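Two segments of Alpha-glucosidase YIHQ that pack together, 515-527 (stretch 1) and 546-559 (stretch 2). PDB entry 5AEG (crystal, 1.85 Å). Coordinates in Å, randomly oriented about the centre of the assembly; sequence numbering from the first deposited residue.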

# COMPACT_ATOMS: atom_id res chain seq x y z
N LYS A 515 13.55 6.10 19.55
CA LYS A 515 14.18 4.79 19.66
C LYS A 515 13.10 3.80 20.09
O LYS A 515 12.26 4.09 20.93
CB LYS A 515 15.22 4.87 20.76
CG LYS A 515 16.31 5.95 20.59
CD LYS A 515 17.26 5.82 21.81
CE LYS A 515 18.62 6.46 21.59
NZ LYS A 515 18.51 7.69 20.79
N ARG A 516 13.17 2.60 19.57
CA ARG A 516 12.14 1.58 19.80
C ARG A 516 12.29 0.96 21.17
O ARG A 516 13.33 0.39 21.45
CB ARG A 516 12.28 0.45 18.83
CG ARG A 516 11.08 -0.48 18.83
CD ARG A 516 11.39 -1.77 18.12
NE ARG A 516 11.57 -1.63 16.64
CZ ARG A 516 12.53 -2.13 15.94
NH1 ARG A 516 13.47 -2.92 16.51
NH2 ARG A 516 12.53 -1.98 14.63
N SER A 517 11.28 1.12 22.00
CA SER A 517 11.26 0.45 23.34
C SER A 517 10.91 -1.05 23.19
O SER A 517 10.33 -1.56 22.17
CB SER A 517 10.26 1.17 24.24
OG SER A 517 8.94 0.97 23.77
N LYS A 518 11.28 -1.77 24.24
CA LYS A 518 10.77 -3.12 24.39
C LYS A 518 9.25 -3.16 24.36
O LYS A 518 8.70 -4.04 23.70
CB LYS A 518 11.24 -3.68 25.73
CG LYS A 518 10.79 -5.11 26.04
CD LYS A 518 11.60 -5.57 27.27
CE LYS A 518 10.93 -6.74 27.97
NZ LYS A 518 11.77 -7.12 29.21
N GLU A 519 8.60 -2.27 25.07
CA GLU A 519 7.16 -2.25 25.12
C GLU A 519 6.57 -2.09 23.70
O GLU A 519 5.63 -2.80 23.36
CB GLU A 519 6.64 -1.14 26.02
CG GLU A 519 5.15 -1.11 26.20
CD GLU A 519 4.63 0.13 26.85
OE1 GLU A 519 5.43 0.90 27.30
OE2 GLU A 519 3.39 0.30 26.96
N LEU A 520 7.12 -1.18 22.89
CA LEU A 520 6.63 -1.01 21.47
C LEU A 520 6.83 -2.28 20.66
O LEU A 520 5.92 -2.72 19.96
CB LEU A 520 7.25 0.24 20.84
CG LEU A 520 6.73 0.53 19.42
CD1 LEU A 520 5.22 0.81 19.50
CD2 LEU A 520 7.49 1.77 18.87
N LEU A 521 8.01 -2.92 20.75
CA LEU A 521 8.26 -4.11 20.05
C LEU A 521 7.22 -5.19 20.40
O LEU A 521 6.72 -5.86 19.53
CB LEU A 521 9.66 -4.67 20.33
CG LEU A 521 10.10 -5.86 19.51
CD1 LEU A 521 10.21 -5.49 18.00
CD2 LEU A 521 11.47 -6.37 19.96
N LEU A 522 6.97 -5.39 21.68
CA LEU A 522 6.07 -6.45 22.15
C LEU A 522 4.62 -6.18 21.80
O LEU A 522 3.93 -7.10 21.35
CB LEU A 522 6.24 -6.69 23.67
CG LEU A 522 7.67 -7.06 24.11
CD1 LEU A 522 7.64 -7.63 25.51
CD2 LEU A 522 8.42 -7.99 23.23
N ARG A 523 4.17 -4.94 21.93
CA ARG A 523 2.83 -4.60 21.47
C ARG A 523 2.68 -4.77 19.92
O ARG A 523 1.62 -5.17 19.44
CB ARG A 523 2.53 -3.18 21.84
CG ARG A 523 2.17 -2.99 23.27
CD ARG A 523 0.88 -3.62 23.66
NE ARG A 523 0.45 -3.03 24.95
CZ ARG A 523 -0.48 -3.55 25.76
NH1 ARG A 523 -1.09 -4.65 25.42
NH2 ARG A 523 -0.79 -2.94 26.91
N TRP A 524 3.74 -4.47 19.16
CA TRP A 524 3.68 -4.63 17.74
C TRP A 524 3.67 -6.09 17.35
O TRP A 524 2.98 -6.49 16.41
CB TRP A 524 4.84 -3.89 17.03
CG TRP A 524 4.50 -3.30 15.72
CD1 TRP A 524 4.00 -3.90 14.63
CD2 TRP A 524 4.76 -1.96 15.35
NE1 TRP A 524 3.89 -3.02 13.57
CE2 TRP A 524 4.34 -1.81 13.98
CE3 TRP A 524 5.30 -0.89 16.03
CZ2 TRP A 524 4.43 -0.62 13.30
CZ3 TRP A 524 5.38 0.35 15.34
CH2 TRP A 524 4.94 0.45 13.99
N CYS A 525 4.41 -6.91 18.12
CA CYS A 525 4.39 -8.34 17.91
C CYS A 525 2.96 -8.85 18.14
O CYS A 525 2.50 -9.72 17.42
CB CYS A 525 5.39 -9.04 18.86
SG CYS A 525 5.55 -10.80 18.47
N ASP A 526 2.28 -8.36 19.18
CA ASP A 526 0.88 -8.79 19.44
C ASP A 526 -0.06 -8.49 18.24
O ASP A 526 -1.02 -9.22 17.98
CB ASP A 526 0.34 -8.10 20.66
CG ASP A 526 0.88 -8.64 22.00
OD1 ASP A 526 1.69 -9.61 21.97
OD2 ASP A 526 0.48 -7.97 23.03
N PHE A 527 0.16 -7.34 17.61
CA PHE A 527 -0.63 -6.92 16.46
C PHE A 527 -0.35 -7.83 15.27
O PHE A 527 -1.27 -8.45 14.69
CB PHE A 527 -0.28 -5.43 16.19
CG PHE A 527 -0.79 -4.86 14.87
CD1 PHE A 527 -1.93 -5.27 14.24
CD2 PHE A 527 -0.05 -3.82 14.29
CE1 PHE A 527 -2.34 -4.65 13.06
CE2 PHE A 527 -0.52 -3.13 13.19
CZ PHE A 527 -1.64 -3.55 12.54
N TRP A 546 15.38 -1.61 20.56
CA TRP A 546 15.18 -2.96 21.18
C TRP A 546 14.83 -3.95 20.09
O TRP A 546 14.01 -3.63 19.20
CB TRP A 546 14.08 -2.88 22.23
CG TRP A 546 14.08 -4.04 23.12
CD1 TRP A 546 13.41 -5.22 23.02
CD2 TRP A 546 14.91 -4.15 24.27
NE1 TRP A 546 13.72 -6.06 24.09
CE2 TRP A 546 14.66 -5.41 24.87
CE3 TRP A 546 15.83 -3.28 24.86
CZ2 TRP A 546 15.32 -5.84 26.05
CZ3 TRP A 546 16.49 -3.70 26.07
CH2 TRP A 546 16.24 -4.97 26.61
N GLN A 547 15.53 -5.08 20.08
CA GLN A 547 15.33 -6.10 19.09
C GLN A 547 14.73 -7.37 19.61
O GLN A 547 14.60 -7.55 20.83
CB GLN A 547 16.68 -6.43 18.43
CG GLN A 547 17.43 -5.21 17.90
CD GLN A 547 16.71 -4.43 16.75
OE1 GLN A 547 15.71 -4.88 16.14
NE2 GLN A 547 17.31 -3.28 16.40
N PHE A 548 14.36 -8.26 18.68
CA PHE A 548 13.63 -9.52 19.02
C PHE A 548 14.35 -10.43 20.05
O PHE A 548 13.73 -11.26 20.68
CB PHE A 548 13.25 -10.29 17.78
CG PHE A 548 14.39 -10.76 16.93
CD1 PHE A 548 15.24 -11.77 17.36
CD2 PHE A 548 14.57 -10.23 15.63
CE1 PHE A 548 16.28 -12.24 16.56
CE2 PHE A 548 15.60 -10.68 14.83
CZ PHE A 548 16.43 -11.71 15.25
N ASP A 549 15.68 -10.23 20.18
CA ASP A 549 16.51 -11.05 21.08
C ASP A 549 17.08 -10.22 22.20
O ASP A 549 18.11 -10.59 22.77
CB ASP A 549 17.59 -11.78 20.28
CG ASP A 549 18.50 -10.83 19.47
OD1 ASP A 549 18.19 -9.60 19.38
OD2 ASP A 549 19.52 -11.35 18.96
N GLY A 550 16.43 -9.11 22.56
CA GLY A 550 17.03 -8.16 23.52
C GLY A 550 17.18 -8.75 24.92
O GLY A 550 18.05 -8.35 25.66
N ASP A 551 16.30 -9.68 25.28
CA ASP A 551 16.35 -10.34 26.63
C ASP A 551 15.41 -11.55 26.60
O ASP A 551 14.66 -11.79 25.56
CB ASP A 551 16.12 -9.34 27.83
CG ASP A 551 14.68 -8.80 27.95
OD1 ASP A 551 13.74 -9.27 27.23
OD2 ASP A 551 14.48 -7.87 28.78
N ALA A 552 15.41 -12.30 27.68
CA ALA A 552 14.62 -13.54 27.71
C ALA A 552 13.14 -13.27 27.63
O ALA A 552 12.40 -14.04 26.94
CB ALA A 552 14.94 -14.37 29.00
N GLU A 553 12.69 -12.21 28.28
CA GLU A 553 11.26 -11.90 28.26
C GLU A 553 10.80 -11.58 26.81
O GLU A 553 9.74 -12.02 26.37
CB GLU A 553 10.98 -10.72 29.16
CG GLU A 553 9.51 -10.32 29.21
CD GLU A 553 9.22 -9.07 30.04
OE1 GLU A 553 10.17 -8.43 30.58
OE2 GLU A 553 8.02 -8.76 30.17
N THR A 554 11.64 -10.86 26.07
CA THR A 554 11.33 -10.56 24.67
C THR A 554 11.26 -11.81 23.86
O THR A 554 10.33 -12.00 23.08
CB THR A 554 12.40 -9.59 24.08
OG1 THR A 554 12.45 -8.43 24.90
CG2 THR A 554 12.09 -9.24 22.60
N ILE A 555 12.27 -12.69 23.99
CA ILE A 555 12.32 -13.92 23.23
C ILE A 555 11.09 -14.82 23.57
O ILE A 555 10.45 -15.38 22.67
CB ILE A 555 13.68 -14.71 23.47
CG1 ILE A 555 14.86 -13.92 22.84
CG2 ILE A 555 13.62 -16.06 22.81
CD1 ILE A 555 16.23 -14.31 23.34
N ALA A 556 10.77 -14.96 24.87
CA ALA A 556 9.64 -15.81 25.23
C ALA A 556 8.31 -15.21 24.67
O ALA A 556 7.33 -15.90 24.41
CB ALA A 556 9.52 -15.94 26.75
N HIS A 557 8.27 -13.87 24.64
CA HIS A 557 7.12 -13.17 24.04
C HIS A 557 6.94 -13.52 22.58
O HIS A 557 5.82 -13.92 22.18
CB HIS A 557 7.17 -11.65 24.26
CG HIS A 557 5.94 -10.97 23.81
ND1 HIS A 557 4.77 -11.00 24.53
CD2 HIS A 557 5.63 -10.39 22.62
CE1 HIS A 557 3.83 -10.37 23.85
NE2 HIS A 557 4.32 -10.02 22.69
N PHE A 558 8.00 -13.43 21.77
CA PHE A 558 8.00 -13.95 20.41
C PHE A 558 7.60 -15.45 20.34
O PHE A 558 6.87 -15.87 19.40
CB PHE A 558 9.37 -13.64 19.73
CG PHE A 558 9.44 -12.24 19.16
CD1 PHE A 558 9.69 -11.12 19.96
CD2 PHE A 558 9.08 -12.06 17.83
CE1 PHE A 558 9.69 -9.85 19.40
CE2 PHE A 558 9.09 -10.81 17.29
CZ PHE A 558 9.36 -9.71 18.07
N ALA A 559 8.12 -16.27 21.28
CA ALA A 559 7.74 -17.71 21.30
C ALA A 559 6.18 -17.83 21.45
O ALA A 559 5.55 -18.49 20.66
CB ALA A 559 8.49 -18.50 22.39

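The apolar centre lies between two helices, 518-527 and 552-559, and the loop that leads into the second. The helices run nearly parallel at 7°. Their axes come no closer than 10.3 Å, a spacing that leaves room for side chains between them. Leu521 points toward the second stretch and is buried there. Its CD2 methyl lies 3.8 Å from Trp546 CD1, 3.9 Å from Thr554 CG2 and 3.9 Å from Phe558 CE1. Leu521 CD2 also sits 3.4 Å from Gln547 C, so it packs on backbone as well. A branched, uncharged side chain suits a pocket lined by two aromatic edges, a methyl and main chain.

Leu522 extends this centre. Its CD2 lies 3.9 Å from Thr554 CG2, and its CB sits over one face of the His557 ring, 4.1 Å from the centroid. Cys525 also points toward the second helix. Its SG lies over the face of Phe558, 3.8 Å from the ring centroid, in a sulfur-aromatic contact.

His557 joins the apolar centre to polar groups. One ring face meets Leu522, while the ring edge faces Asp526. His557 NE2 makes two weak hydrogen bonds, to Leu522 O at 3.2 Å and to Asp526 OD1 at 2.8 Å. Both N-H angles are far from straight, as expected when one donor is shared. The imidazole thus offers a flat face for packing and a polar edge for bonding in a buried site.

Toward the start of the first helix, Lys518 lies across Trp546. Lys518 CB is 3.7 Å from the centroid of the indole five-membered ring, almost directly over it. The indole is held within its own stretch by a hydrogen bond from Trp546 NE1 to Thr554 OG1 at 2.8 Å. The lysine chain is extended, with all four chi angles t. Its aliphatic part covers the ring and its amine reaches two carboxylates. Lys518 NZ forms salt bridges with Asp551 OD2 at 2.8 Å and with Glu553 OE1 at a very short 2.5 Å. Asp551 also caps the second helix: its OD1 accepts from Thr554 N at 2.9 Å.

Arg516 adds a further polar contact, at the loop before the first helix. Its backbone O accepts from Trp546 N at 3.0 Å. Its NH1 donates to Trp546 O at 2.8 Å and to Gln547 OE1 at 3.0 Å, both near the guanidinium plane. Arg516 NE and NH2 are hydrogen-bonded elsewhere in the structure, so all three guanidinium nitrogens have partners. In all, the contact buries 726 Å², both sides summed.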